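Local coordinates for Glyco_hydro_cc domain-containing protein (Pseudomonas viridiflava, PDB 6UAV), which probably hydrolyses internal linkages of beta-1,3-glucans, as an endo-beta-1,3-glucanase of glycoside hydrolase family 128, subgroup II, at residues A[182-187]-A[224-229]; A[96-101]-A[137-142]; A[186-191]-A[235-240]. All blocks are in the same frame, centred on the assembly; numbering follows the deposited sequence.

A closed parallel beta-barrel with strand order 1 to 8 carries all three contacts. Contact 2 comes first along the chain and pairs two outer helices, 95-112 and 132-146. Contacts 1 and 3 follow and start from the same piece of chain, sharing Ala186 and Asn187. Contact 1 joins the ends of strands 180-185 and 220-225; contact 3 joins the loops that leave those ends. Their centres are about 9 Å apart, and Phe226 and Ser237 connect them. Contact 2 lies about 27 Å from contact 1 and 33 Å from contact 3, centre to centre. Contacts 1 and 3 thus tie together C-terminal strand ends and loops, where TIM-barrel enzymes carry their active site; contact 2 packs outer helices.

Contact 1. Residues A[182-187]-A[224-229]; sequences VTEFAN and AWFTGR
The seventh and eighth strands of a (beta/alpha)8 TIM barrel, 180-185 and 220-225, linked through helix 200-216, end in this buried contact. Backbone bonds begin it: Ala224 N donates to Val182 O over 2.9 Å, while the return bond from Phe185 N to Ala224 O is weak. Past the corner at Glu184, a nearly straight bond (174°) runs from Phe226 N to Phe185 O, 3.0 Å long and in the plane of the carbonyl. Phe185 takes the crowded first torsion (chi1 72°), with CG between the backbone N and the carbonyl carbon, so its ring meets Trp225 in a T-shaped stack. The Trp225 edge carries CE3 to 3.6 Å from Phe185 CE2, above the phenyl face, with the planes at 78°. Trp225 offers its own face to Phe185 O and to Ala186, while its NE1 is bound to Ser237 O beyond the strand. Glu184 CB points away from segment 224-229, and its carboxylate is held by Tyr162 through OE1 and by Trp31 through OE2; the end of the seventh strand is where clan GH-A glycosidases carry their nucleophile, consistent with Glu184 lying in the active-site cleft. A cis peptide follows Phe226. Over the indole's six-membered ring, Ala186 CA makes a CH-pi contact, 3.6 Å from Trp225 CH2.

Contact 2. Residues A[96-101]-A[137-142]; sequences QAAAQL and DAFYAA
Phe139 sets its CG anti to the backbone N (chi1 164°), and this swings the ring from the flank of its own helix toward the neighbouring one. Gln96 starts off with CG anti to its carbonyl carbon, but a bend at chi2 (-73°) folds the chain back, so that a residue whose CB points away from the partner helix still lays its amide against it. What the phenyl ring delivers is an edge: Phe139 CE1 comes within 3.7 Å of Ala99 N, which lies in the ring plane, and CD1 of Phe139 lies 3.8 Å from Ala98 CB. The ring thus abuts the backbone between Ala98 and Ala99, where small side chains let an aromatic edge come close to the main chain. These are two successive outer helices of the TIM barrel, 95-112 and 132-146, separated along the chain by strand 115-121. Their local axes approach to 8.3 Å and cross at -47°, a close packing with Ala98 and Ala99 on one helix facing Phe139 and Ala142 on the other. Next to the ring, the Ala99 methyl points at the flank of the Ala142 methyl, Ala99 CB and Ala142 CB standing 3.6 Å apart. The Gln96 amide then closes over the second of them, with NE2 of Gln96 3.4 Å from Ala142 CB and its CD and OE1 scarcely farther. On this more exposed flank a single water ties the helices together, donating one hydrogen to Gln96 OE1 (2.9 Å) and the other to Ala142 O (2.7 Å). Outside the two segments, Trp102 meets the Phe139 ring edge-to-face, and Trp135 and Pro152 add to the packing around it.

Contact 3. Residues A[186-191]-A[235-240]; sequences ANWHTL and HFSSLL
Ser237 OG is gripped by two hydrogen bonds. It accepts a nearly straight one (171°) from Trp188 NE1 at 3.1 Å, lying almost exactly in the indole plane, and it is also bonded to Phe226 O; as a carbonyl can only accept, the serine proton must point there. The Ala186 methyl presses on the same oxygen, with CB 3.4 Å from Ser237 OG. With Trp188 CG beside the backbone N, this in-plane bond restrains the indole's rotation, and one indole face lies against His235. The two side chains cross at about a right angle, yet the Trp188 five-membered ring and the imidazole form an offset stack, their planes inclined at 25°, in which His235 CD2 sits 3.5 Å from Trp188 CG. On the same imidazole face, Trp188 CA lies over the ring centre, 3.7 Å from the His235 centroid, in a CH-pi contact. At the imidazole edge Thr190 OG1 comes to 3.1 Å from His235 CE1, held in place by donating to Trp188 O at 2.8 Å. The loop itself is shaped by an Asx turn, Asn187 OD1 accepting from His189 N at 2.9 Å. His235 ND1 is bonded to Ile197 O, which restrains rotation of the ring about its CB-CG bond. The pair thus locks together the loops that follow barrel strands 180-185 and 220-225, and Gln203 of helix 200-216 bridges the two loops, its NE2 bonded to Asn187 O and to His235 O.

Contact 1. Residues A[182-187]-A[224-229]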
loop_
_atom_site.group_PDB
_atom_site.type_symbol
_atom_site.label_atom_id
_atom_site.label_comp_id
_atom_site.label_asym_id
_atom_site.label_seq_id
_atom_site.Cartn_x
_atom_site.Cartn_y
_atom_site.Cartn_z
ATOM N N VAL A 182 -0.307 -0.573 -5.562
ATOM C CA VAL A 182 -1.004 -1.754 -5.008
ATOM C C VAL A 182 -0.290 -2.043 -3.689
ATOM O O VAL A 182 0.760 -2.708 -3.718
ATOM C CB VAL A 182 -0.949 -2.922 -6.006
ATOM C CG1 VAL A 182 -1.482 -4.180 -5.362
ATOM C CG2 VAL A 182 -1.701 -2.622 -7.316
ATOM N N THR A 183 -0.836 -1.563 -2.565
ATOM C CA THR A 183 -0.009 -1.397 -1.341
ATOM C C THR A 183 -0.142 -2.587 -0.394
ATOM O O THR A 183 0.500 -2.602 0.648
ATOM C CB THR A 183 -0.341 -0.056 -0.675
ATOM O OG1 THR A 183 -1.752 -0.022 -0.455
ATOM C CG2 THR A 183 0.100 1.093 -1.546
ATOM N N GLU A 184 -0.983 -3.544 -0.740
ATOM C CA GLU A 184 -1.020 -4.874 -0.100
ATOM C C GLU A 184 -1.439 -5.865 -1.181
ATOM O O GLU A 184 -2.494 -5.678 -1.860
ATOM C CB GLU A 184 -2.028 -5.051 1.039
ATOM C CG GLU A 184 -1.846 -4.078 2.183
ATOM C CD GLU A 184 -2.838 -4.214 3.300
ATOM O OE1 GLU A 184 -3.546 -5.264 3.407
ATOM O OE2 GLU A 184 -2.967 -3.223 4.097
ATOM N N PHE A 185 -0.649 -6.922 -1.344
ATOM C CA PHE A 185 -1.061 -8.071 -2.180
ATOM C C PHE A 185 -0.315 -9.324 -1.775
ATOM O O PHE A 185 0.731 -9.284 -1.149
ATOM C CB PHE A 185 -0.892 -7.822 -3.674
ATOM C CG PHE A 185 0.504 -7.791 -4.200
ATOM C CD1 PHE A 185 1.391 -6.818 -3.808
ATOM C CD2 PHE A 185 0.955 -8.805 -5.040
ATOM C CE1 PHE A 185 2.695 -6.789 -4.282
ATOM C CE2 PHE A 185 2.236 -8.761 -5.548
ATOM C CZ PHE A 185 3.107 -7.773 -5.147
ATOM N N ALA A 186 -0.992 -10.423 -2.057
ATOM C CA ALA A 186 -0.538 -11.816 -1.890
ATOM C C ALA A 186 -1.692 -12.633 -2.434
ATOM O O ALA A 186 -2.794 -12.045 -2.618
ATOM C CB ALA A 186 -0.279 -12.061 -0.423
ATOM N N ASN A 187 -1.545 -13.938 -2.623
ATOM C CA ASN A 187 -2.750 -14.734 -2.909
ATOM C C ASN A 187 -3.112 -15.635 -1.736
ATOM O O ASN A 187 -2.370 -16.573 -1.447
ATOM C CB ASN A 187 -2.585 -15.557 -4.181
ATOM C CG ASN A 187 -3.917 -16.027 -4.732
ATOM O OD1 ASN A 187 -4.856 -16.320 -3.965
ATOM N ND2 ASN A 187 -4.005 -16.053 -6.061
ATOM N N ALA A 224 3.447 -3.330 -2.826
ATOM C CA ALA A 224 4.000 -3.806 -1.572
ATOM C C ALA A 224 3.380 -5.136 -1.209
ATOM O O ALA A 224 2.156 -5.238 -1.052
ATOM C CB ALA A 224 3.740 -2.792 -0.514
ATOM N N TRP A 225 4.270 -6.100 -1.036
ATOM C CA TRP A 225 3.870 -7.461 -0.637
ATOM C C TRP A 225 3.439 -7.479 0.827
ATOM O O TRP A 225 4.157 -6.917 1.716
ATOM C CB TRP A 225 5.004 -8.458 -0.920
ATOM C CG TRP A 225 4.651 -9.875 -0.603
ATOM C CD1 TRP A 225 4.826 -10.549 0.569
ATOM C CD2 TRP A 225 3.977 -10.774 -1.487
ATOM N NE1 TRP A 225 4.334 -11.824 0.470
ATOM C CE2 TRP A 225 3.824 -11.998 -0.802
ATOM C CE3 TRP A 225 3.562 -10.673 -2.812
ATOM C CZ2 TRP A 225 3.143 -13.074 -1.370
ATOM C CZ3 TRP A 225 2.973 -11.771 -3.404
ATOM C CH2 TRP A 225 2.746 -12.942 -2.683
ATOM N N PHE A 226 2.401 -8.249 1.114
ATOM C CA PHE A 226 1.968 -8.540 2.497
ATOM C C PHE A 226 2.429 -9.966 2.833
ATOM O O PHE A 226 1.897 -10.901 2.239
ATOM C CB PHE A 226 0.460 -8.380 2.652
ATOM C CG PHE A 226 0.050 -8.398 4.086
ATOM C CD1 PHE A 226 -0.158 -9.606 4.708
ATOM C CD2 PHE A 226 0.034 -7.247 4.857
ATOM C CE1 PHE A 226 -0.469 -9.672 6.044
ATOM C CE2 PHE A 226 -0.288 -7.291 6.197
ATOM C CZ PHE A 226 -0.554 -8.511 6.771
ATOM N N THR A 227 3.421 -10.158 3.726
ATOM C CA THR A 227 4.073 -9.159 4.577
ATOM C C THR A 227 5.451 -9.653 5.035
ATOM O O THR A 227 5.944 -10.690 4.536
ATOM C CB THR A 227 3.227 -8.870 5.827
ATOM O OG1 THR A 227 3.763 -7.829 6.657
ATOM C CG2 THR A 227 3.032 -10.121 6.669
ATOM N N GLY A 228 6.100 -8.925 5.947
ATOM C CA GLY A 228 7.428 -9.348 6.445
ATOM C C GLY A 228 7.324 -10.684 7.180
ATOM O O GLY A 228 7.938 -11.667 6.807
ATOM N N ARG A 229 6.546 -10.717 8.231
ATOM C CA ARG A 229 6.287 -11.921 9.022
ATOM C C ARG A 229 4.862 -11.942 9.489
ATOM O O ARG A 229 4.343 -10.876 9.883
ATOM C CB ARG A 229 7.075 -11.903 10.345
ATOM C CG ARG A 229 8.560 -11.742 10.177
ATOM C CD ARG A 229 9.206 -11.701 11.552
ATOM N NE ARG A 229 10.607 -11.757 11.256
ATOM C CZ ARG A 229 11.380 -10.716 11.016
ATOM N NH1 ARG A 229 12.648 -10.930 10.703
ATOM N NH2 ARG A 229 10.891 -9.487 11.059
#

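Contact 2. Residues A[96-101]-A[137-142]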
loop_
_atom_site.group_PDB
_atom_site.type_symbol
_atom_site.label_atom_id
_atom_site.label_comp_id
_atom_site.label_asym_id
_atom_site.label_seq_id
_atom_site.Cartn_x
_atom_site.Cartn_y
_atom_site.Cartn_z
ATOM N N GLN A 96 -18.957 10.209 2.727
ATOM C CA GLN A 96 -19.032 11.581 3.274
ATOM C C GLN A 96 -17.886 11.813 4.258
ATOM O O GLN A 96 -17.305 12.940 4.276
ATOM C CB GLN A 96 -20.400 11.857 3.868
ATOM C CG GLN A 96 -21.477 12.008 2.792
ATOM C CD GLN A 96 -21.448 13.286 1.995
ATOM O OE1 GLN A 96 -20.661 14.187 2.283
ATOM N NE2 GLN A 96 -22.300 13.374 0.972
ATOM N N ALA A 97 -17.612 10.835 5.128
ATOM C CA ALA A 97 -16.565 11.049 6.158
ATOM C C ALA A 97 -15.247 11.264 5.435
ATOM O O ALA A 97 -14.449 12.171 5.805
ATOM C CB ALA A 97 -16.553 9.917 7.149
ATOM N N ALA A 98 -14.985 10.539 4.339
ATOM C CA ALA A 98 -13.715 10.715 3.623
ATOM C C ALA A 98 -13.710 12.062 2.922
ATOM O O ALA A 98 -12.673 12.746 2.910
ATOM C CB ALA A 98 -13.440 9.545 2.693
ATOM N N ALA A 99 -14.827 12.454 2.302
ATOM C CA ALA A 99 -14.936 13.786 1.691
ATOM C C ALA A 99 -14.642 14.862 2.753
ATOM O O ALA A 99 -13.971 15.821 2.417
ATOM C CB ALA A 99 -16.301 13.991 1.025
ATOM N N GLN A 100 -15.183 14.717 3.968
ATOM C CA GLN A 100 -14.963 15.720 5.045
ATOM C C GLN A 100 -13.459 15.824 5.386
ATOM O O GLN A 100 -12.943 16.959 5.628
ATOM C CB GLN A 100 -15.807 15.370 6.280
ATOM C CG GLN A 100 -15.669 16.335 7.461
ATOM C CD GLN A 100 -16.830 16.188 8.428
ATOM O OE1 GLN A 100 -17.616 15.261 8.368
ATOM N NE2 GLN A 100 -16.971 17.079 9.372
ATOM N N LEU A 101 -12.740 14.718 5.458
ATOM C CA LEU A 101 -11.279 14.707 5.752
ATOM C C LEU A 101 -10.507 15.347 4.600
ATOM O O LEU A 101 -9.435 15.894 4.819
ATOM C CB LEU A 101 -10.826 13.269 6.021
ATOM C CG LEU A 101 -9.337 13.067 6.292
ATOM C CD1 LEU A 101 -8.911 13.803 7.541
ATOM C CD2 LEU A 101 -8.986 11.603 6.393
ATOM N N ASP A 137 -17.281 6.220 -6.320
ATOM C CA ASP A 137 -18.286 7.082 -6.971
ATOM C C ASP A 137 -18.884 8.030 -5.929
ATOM O O ASP A 137 -19.012 9.259 -6.203
ATOM C CB ASP A 137 -19.361 6.277 -7.665
ATOM C CG ASP A 137 -18.948 5.643 -8.976
ATOM O OD1 ASP A 137 -17.797 5.965 -9.469
ATOM O OD2 ASP A 137 -19.790 4.882 -9.510
ATOM N N ALA A 138 -19.287 7.472 -4.800
ATOM C CA ALA A 138 -19.973 8.252 -3.760
ATOM C C ALA A 138 -19.020 9.286 -3.167
ATOM O O ALA A 138 -19.468 10.421 -2.889
ATOM C CB ALA A 138 -20.499 7.331 -2.712
ATOM N N PHE A 139 -17.755 8.899 -2.939
ATOM C CA PHE A 139 -16.737 9.823 -2.380
ATOM C C PHE A 139 -16.508 10.968 -3.358
ATOM O O PHE A 139 -16.542 12.153 -2.926
ATOM C CB PHE A 139 -15.446 9.016 -2.142
ATOM C CG PHE A 139 -14.215 9.837 -1.951
ATOM C CD1 PHE A 139 -14.088 10.695 -0.873
ATOM C CD2 PHE A 139 -13.215 9.799 -2.902
ATOM C CE1 PHE A 139 -12.957 11.477 -0.739
ATOM C CE2 PHE A 139 -12.075 10.578 -2.769
ATOM C CZ PHE A 139 -11.944 11.404 -1.668
ATOM N N TYR A 140 -16.364 10.673 -4.640
ATOM C CA TYR A 140 -16.227 11.729 -5.668
ATOM C C TYR A 140 -17.465 12.652 -5.656
ATOM O O TYR A 140 -17.343 13.876 -5.636
ATOM C CB TYR A 140 -16.076 11.107 -7.056
ATOM C CG TYR A 140 -14.664 10.943 -7.563
ATOM C CD1 TYR A 140 -13.906 9.843 -7.161
ATOM C CD2 TYR A 140 -14.116 11.817 -8.478
ATOM C CE1 TYR A 140 -12.648 9.605 -7.668
ATOM C CE2 TYR A 140 -12.848 11.598 -8.986
ATOM C CZ TYR A 140 -12.132 10.490 -8.581
ATOM O OH TYR A 140 -10.883 10.258 -9.049
ATOM N N ALA A 141 -18.667 12.091 -5.561
ATOM C CA ALA A 141 -19.908 12.895 -5.597
ATOM C C ALA A 141 -20.007 13.755 -4.321
ATOM O O ALA A 141 -20.492 14.880 -4.422
ATOM C CB ALA A 141 -21.073 11.957 -5.764
ATOM N N ALA A 142 -19.571 13.216 -3.169
ATOM C CA ALA A 142 -19.642 13.931 -1.876
ATOM C C ALA A 142 -18.659 15.095 -1.926
ATOM O O ALA A 142 -18.995 16.234 -1.563
ATOM C CB ALA A 142 -19.336 13.022 -0.738
HETATM O O HOH W 1 -20.077 16.654 0.875
#

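Contact 3. Residues A[186-191]-A[235-240]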
loop_
_atom_site.group_PDB
_atom_site.type_symbol
_atom_site.label_atom_id
_atom_site.label_comp_id
_atom_site.label_asym_id
_atom_site.label_seq_id
_atom_site.Cartn_x
_atom_site.Cartn_y
_atom_site.Cartn_z
ATOM N N ALA A 186 -0.992 -10.423 -2.057
ATOM C CA ALA A 186 -0.538 -11.816 -1.890
ATOM C C ALA A 186 -1.692 -12.633 -2.434
ATOM O O ALA A 186 -2.794 -12.045 -2.618
ATOM C CB ALA A 186 -0.279 -12.061 -0.423
ATOM N N ASN A 187 -1.545 -13.938 -2.623
ATOM C CA ASN A 187 -2.750 -14.734 -2.909
ATOM C C ASN A 187 -3.112 -15.635 -1.736
ATOM O O ASN A 187 -2.370 -16.573 -1.447
ATOM C CB ASN A 187 -2.585 -15.557 -4.181
ATOM C CG ASN A 187 -3.917 -16.027 -4.732
ATOM O OD1 ASN A 187 -4.856 -16.320 -3.965
ATOM N ND2 ASN A 187 -4.005 -16.053 -6.061
ATOM N N TRP A 188 -4.250 -15.353 -1.111
ATOM C CA TRP A 188 -4.781 -16.072 0.065
ATOM C C TRP A 188 -6.034 -16.842 -0.302
ATOM O O TRP A 188 -6.813 -17.197 0.596
ATOM C CB TRP A 188 -5.030 -15.060 1.186
ATOM C CG TRP A 188 -3.779 -14.517 1.811
ATOM C CD1 TRP A 188 -2.489 -14.553 1.348
ATOM C CD2 TRP A 188 -3.741 -13.755 3.029
ATOM N NE1 TRP A 188 -1.645 -13.906 2.227
ATOM C CE2 TRP A 188 -2.392 -13.437 3.285
ATOM C CE3 TRP A 188 -4.730 -13.382 3.950
ATOM C CZ2 TRP A 188 -2.020 -12.664 4.393
ATOM C CZ3 TRP A 188 -4.346 -12.694 5.087
ATOM C CH2 TRP A 188 -3.016 -12.337 5.295
ATOM N N HIS A 189 -6.213 -17.220 -1.570
ATOM C CA HIS A 189 -7.369 -18.079 -1.932
ATOM C C HIS A 189 -7.393 -19.323 -1.038
ATOM O O HIS A 189 -6.379 -19.978 -0.898
ATOM C CB HIS A 189 -7.290 -18.510 -3.388
ATOM C CG HIS A 189 -8.572 -18.964 -3.961
ATOM N ND1 HIS A 189 -9.411 -18.038 -4.562
ATOM C CD2 HIS A 189 -9.140 -20.189 -4.073
ATOM C CE1 HIS A 189 -10.428 -18.692 -5.105
ATOM N NE2 HIS A 189 -10.319 -20.039 -4.788
ATOM N N THR A 190 -8.538 -19.609 -0.442
ATOM C CA THR A 190 -8.705 -20.651 0.587
ATOM C C THR A 190 -9.745 -21.704 0.159
ATOM O O THR A 190 -9.649 -22.909 0.559
ATOM C CB THR A 190 -9.070 -19.967 1.911
ATOM O OG1 THR A 190 -7.912 -19.213 2.281
ATOM C CG2 THR A 190 -9.443 -20.961 2.991
ATOM N N LEU A 191 -10.782 -21.305 -0.556
ATOM C CA LEU A 191 -11.884 -22.244 -0.898
ATOM C C LEU A 191 -11.341 -23.475 -1.621
ATOM O O LEU A 191 -10.352 -23.391 -2.428
ATOM C CB LEU A 191 -12.917 -21.534 -1.764
ATOM C CG LEU A 191 -13.748 -20.465 -1.065
ATOM C CD1 LEU A 191 -14.698 -19.860 -2.082
ATOM C CD2 LEU A 191 -14.574 -21.098 0.044
ATOM N N HIS A 235 -0.797 -19.471 4.104
ATOM C CA HIS A 235 -0.532 -19.269 2.662
ATOM C C HIS A 235 0.964 -19.100 2.409
ATOM O O HIS A 235 1.344 -18.756 1.335
ATOM C CB HIS A 235 -1.418 -18.120 2.141
ATOM C CG HIS A 235 -2.867 -18.387 2.389
ATOM N ND1 HIS A 235 -3.550 -19.467 1.865
ATOM C CD2 HIS A 235 -3.730 -17.727 3.193
ATOM C CE1 HIS A 235 -4.805 -19.453 2.332
ATOM N NE2 HIS A 235 -4.927 -18.370 3.124
ATOM N N PHE A 236 1.799 -19.184 3.432
ATOM C CA PHE A 236 3.261 -19.009 3.241
ATOM C C PHE A 236 3.561 -17.619 2.688
ATOM O O PHE A 236 4.334 -17.531 1.768
ATOM C CB PHE A 236 3.770 -20.100 2.304
ATOM C CG PHE A 236 3.518 -21.496 2.807
ATOM C CD1 PHE A 236 2.309 -22.135 2.588
ATOM C CD2 PHE A 236 4.490 -22.139 3.552
ATOM C CE1 PHE A 236 2.079 -23.418 3.085
ATOM C CE2 PHE A 236 4.246 -23.414 4.036
ATOM C CZ PHE A 236 3.043 -24.046 3.797
ATOM N N SER A 237 2.995 -16.572 3.286
ATOM C CA SER A 237 3.067 -15.158 2.841
ATOM C C SER A 237 4.275 -14.397 3.428
ATOM O O SER A 237 4.603 -13.331 2.907
ATOM C CB SER A 237 1.745 -14.463 3.177
ATOM O OG SER A 237 1.416 -13.504 2.187
ATOM N N SER A 238 4.976 -14.952 4.411
ATOM C CA SER A 238 6.116 -14.254 5.087
ATOM C C SER A 238 7.377 -14.173 4.202
ATOM O O SER A 238 7.831 -15.213 3.657
ATOM C CB SER A 238 6.461 -14.896 6.430
ATOM O OG SER A 238 5.368 -14.786 7.345
ATOM N N LEU A 239 7.994 -12.988 4.143
ATOM C CA LEU A 239 9.284 -12.764 3.460
ATOM C C LEU A 239 10.480 -12.935 4.415
ATOM O O LEU A 239 11.587 -13.126 3.910
ATOM C CB LEU A 239 9.325 -11.353 2.909
ATOM C CG LEU A 239 8.236 -10.942 1.932
ATOM C CD1 LEU A 239 8.392 -9.476 1.638
ATOM C CD2 LEU A 239 8.267 -11.733 0.644
ATOM N N LEU A 240 10.242 -12.928 5.719
ATOM C CA LEU A 240 11.300 -12.919 6.773
ATOM C C LEU A 240 10.997 -14.018 7.798
ATOM O O LEU A 240 9.816 -14.365 8.025
ATOM C CB LEU A 240 11.356 -11.555 7.468
ATOM C CG LEU A 240 11.861 -10.410 6.597
ATOM C CD1 LEU A 240 11.441 -9.063 7.160
ATOM C CD2 LEU A 240 13.380 -10.500 6.342
#